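Local coordinates for transcriptional activator of comK gene (Bacillus halodurans, PDB 2HQB), which probably acts as a transcriptional activator of the competence gene comK and, as a BMP-family lipoprotein related to substrate-binding proteins, may bind a small ligand, at residues I102-E108 against S248-D254. Residues are numbered along the deposited sequence; the frame is centred on the assembly and turned at random.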
loop_
_atom_site.group_PDB
_atom_site.type_symbol
_atom_site.label_atom_id
_atom_site.label_comp_id
_atom_site.label_asym_id
_atom_site.label_seq_id
_atom_site.Cartn_x
_atom_site.Cartn_y
_atom_site.Cartn_z
ATOM N N ILE A 102 3.133 6.217 21.277
ATOM C CA ILE A 102 2.312 6.302 20.089
ATOM C C ILE A 102 3.217 6.429 18.872
ATOM O O ILE A 102 4.162 7.208 18.885
ATOM C CB ILE A 102 1.339 7.505 20.231
ATOM C CG1 ILE A 102 0.216 7.404 19.222
ATOM C CG2 ILE A 102 2.067 8.809 20.069
ATOM C CD1 ILE A 102 -1.017 8.219 19.670
ATOM N N THR A 103 2.928 5.637 17.843
ATOM C CA THR A 103 3.682 5.615 16.596
ATOM C C THR A 103 2.725 5.673 15.388
ATOM O O THR A 103 1.505 5.547 15.548
ATOM C CB THR A 103 4.478 4.318 16.523
ATOM O OG1 THR A 103 5.349 4.259 17.649
ATOM C CG2 THR A 103 5.304 4.211 15.229
ATOM N N SER A 104 3.257 5.888 14.188
ATOM C CA SER A 104 2.426 5.892 12.978
ATOM C C SER A 104 3.255 5.310 11.849
ATOM O O SER A 104 4.448 5.560 11.731
ATOM C CB SER A 104 1.932 7.289 12.587
ATOM O OG SER A 104 2.880 7.987 11.808
ATOM N N LEU A 105 2.605 4.524 11.014
ATOM C CA LEU A 105 3.295 3.879 9.927
ATOM C C LEU A 105 2.866 4.450 8.583
ATOM O O LEU A 105 1.676 4.713 8.369
ATOM C CB LEU A 105 2.987 2.383 9.992
ATOM C CG LEU A 105 3.249 1.780 11.367
ATOM C CD1 LEU A 105 2.751 0.376 11.404
ATOM C CD2 LEU A 105 4.738 1.808 11.645
ATOM N N HIS A 106 3.831 4.615 7.682
ATOM C CA HIS A 106 3.557 5.116 6.335
ATOM C C HIS A 106 4.382 4.387 5.270
ATOM O O HIS A 106 5.563 4.090 5.468
ATOM C CB HIS A 106 3.894 6.589 6.241
ATOM C CG HIS A 106 3.218 7.422 7.272
ATOM N ND1 HIS A 106 2.051 8.110 7.020
ATOM C CD2 HIS A 106 3.562 7.708 8.550
ATOM C CE1 HIS A 106 1.709 8.789 8.100
ATOM N NE2 HIS A 106 2.609 8.564 9.041
ATOM N N PHE A 107 3.755 4.078 4.144
ATOM C CA PHE A 107 4.466 3.433 3.060
ATOM C C PHE A 107 4.865 4.526 2.105
ATOM O O PHE A 107 4.096 5.450 1.816
ATOM C CB PHE A 107 3.606 2.417 2.337
ATOM C CG PHE A 107 3.564 1.101 3.014
ATOM C CD1 PHE A 107 2.502 0.759 3.837
ATOM C CD2 PHE A 107 4.594 0.204 2.851
ATOM C CE1 PHE A 107 2.465 -0.481 4.496
ATOM C CE2 PHE A 107 4.579 -1.035 3.497
ATOM C CZ PHE A 107 3.507 -1.380 4.325
ATOM N N GLU A 108 6.099 4.415 1.636
ATOM C CA GLU A 108 6.651 5.380 0.722
ATOM C C GLU A 108 6.141 5.008 -0.664
ATOM O O GLU A 108 6.360 3.894 -1.126
ATOM C CB GLU A 108 8.174 5.330 0.827
ATOM C CG GLU A 108 8.821 6.699 0.734
ATOM C CD GLU A 108 8.325 7.657 1.801
ATOM O OE1 GLU A 108 8.593 7.396 2.991
ATOM O OE2 GLU A 108 7.669 8.664 1.452
ATOM N N SER A 248 8.893 6.036 18.357
ATOM C CA SER A 248 7.613 6.697 18.515
ATOM C C SER A 248 7.560 7.734 17.410
ATOM O O SER A 248 8.590 8.039 16.786
ATOM C CB SER A 248 7.519 7.357 19.889
ATOM O OG SER A 248 8.729 8.018 20.211
ATOM N N GLY A 249 6.360 8.247 17.162
ATOM C CA GLY A 249 6.190 9.226 16.114
ATOM C C GLY A 249 5.960 8.584 14.755
ATOM O O GLY A 249 5.728 7.383 14.656
ATOM N N ASN A 250 6.053 9.384 13.704
ATOM C CA ASN A 250 5.806 8.912 12.360
ATOM C C ASN A 250 6.975 8.252 11.653
ATOM O O ASN A 250 7.974 8.886 11.360
ATOM C CB ASN A 250 5.303 10.085 11.540
ATOM C CG ASN A 250 4.427 11.023 12.360
ATOM O OD1 ASN A 250 3.495 10.597 13.050
ATOM N ND2 ASN A 250 4.728 12.307 12.291
ATOM N N LEU A 251 6.821 6.971 11.349
ATOM C CA LEU A 251 7.853 6.215 10.671
ATOM C C LEU A 251 7.519 5.996 9.196
ATOM O O LEU A 251 6.371 5.767 8.854
ATOM C CB LEU A 251 8.030 4.877 11.377
ATOM C CG LEU A 251 8.099 4.979 12.907
ATOM C CD1 LEU A 251 8.777 3.727 13.450
ATOM C CD2 LEU A 251 8.845 6.226 13.353
ATOM N N TYR A 252 8.518 6.060 8.317
ATOM C CA TYR A 252 8.285 5.867 6.883
ATOM C C TYR A 252 9.018 4.678 6.303
ATOM O O TYR A 252 10.211 4.536 6.526
ATOM C CB TYR A 252 8.669 7.122 6.120
ATOM C CG TYR A 252 7.683 8.227 6.341
ATOM C CD1 TYR A 252 7.707 8.991 7.523
ATOM C CD2 TYR A 252 6.654 8.452 5.418
ATOM C CE1 TYR A 252 6.713 9.956 7.783
ATOM C CE2 TYR A 252 5.660 9.403 5.661
ATOM C CZ TYR A 252 5.685 10.154 6.846
ATOM O OH TYR A 252 4.660 11.061 7.091
ATOM N N TYR A 253 8.308 3.834 5.545
ATOM C CA TYR A 253 8.907 2.632 4.963
ATOM C C TYR A 253 8.880 2.604 3.443
ATOM O O TYR A 253 7.926 3.077 2.828
ATOM C CB TYR A 253 8.212 1.412 5.542
ATOM C CG TYR A 253 8.246 1.402 7.051
ATOM C CD1 TYR A 253 7.492 2.302 7.797
ATOM C CD2 TYR A 253 9.046 0.510 7.728
ATOM C CE1 TYR A 253 7.544 2.302 9.186
ATOM C CE2 TYR A 253 9.102 0.499 9.104
ATOM C CZ TYR A 253 8.356 1.392 9.831
ATOM O OH TYR A 253 8.461 1.366 11.202
ATOM N N ASP A 254 9.926 2.045 2.838
ATOM C CA ASP A 254 10.034 2.021 1.374
ATOM C C ASP A 254 10.808 0.796 0.942
ATOM O O ASP A 254 10.939 -0.152 1.716
ATOM C CB ASP A 254 10.775 3.273 0.905
ATOM C CG ASP A 254 10.497 3.626 -0.530
ATOM O OD1 ASP A 254 9.927 2.788 -1.253
ATOM O OD2 ASP A 254 10.866 4.751 -0.936
#
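Parallel strand pairing joins Thr103-Phe107 to Gly249-Tyr253 at the margin of a six-stranded sheet, where 249-253 is the outermost strand and 102-107 also bonds to strand 89-93. The backbone bonds alternate in the parallel manner: Gly249 N to Ile102 O (3.0 Å), Ser104 N to Gly249 O, Leu251 N to Ser104 O (2.8 Å), a weak one from His106 N to Leu251 O, Tyr253 N to His106 O, and finally Glu108 N to Tyr253 O just past the strand end. On one face His106 and Tyr252 form an offset stack, centroids 4.4 Å apart and planes at 9°, with the phenol oxygen lying over the centre of the imidazole. CG of His106 is anti to its carbonyl carbon (chi1 -54°), which sends the ring back along its own strand, where NE2 donates to Ser104 OG at 2.8 Å, the hydroxyl lying 25° out of the ring plane. That hydroxyl in turn donates to Asn250 OD1 (3.0 Å), an oxygen also held by Val97 N, so the ring is tied through Ser104 to Asn250 as well as stacked on Tyr252. The sheet is the core of one lobe of the two-lobed periplasmic-binding-protein fold, consistent with the BMP family; the chain runs through the other lobe before returning as 249-253. The reverse face is largely apolar: Leu105 CD2 crosses to Tyr253 CE1 (3.8 Å) and Thr103 CG2 meets Leu251 CG (3.7 Å), while helix 230-240 packs Val237 on Leu105 and Leu233 on Phe107 and Tyr253.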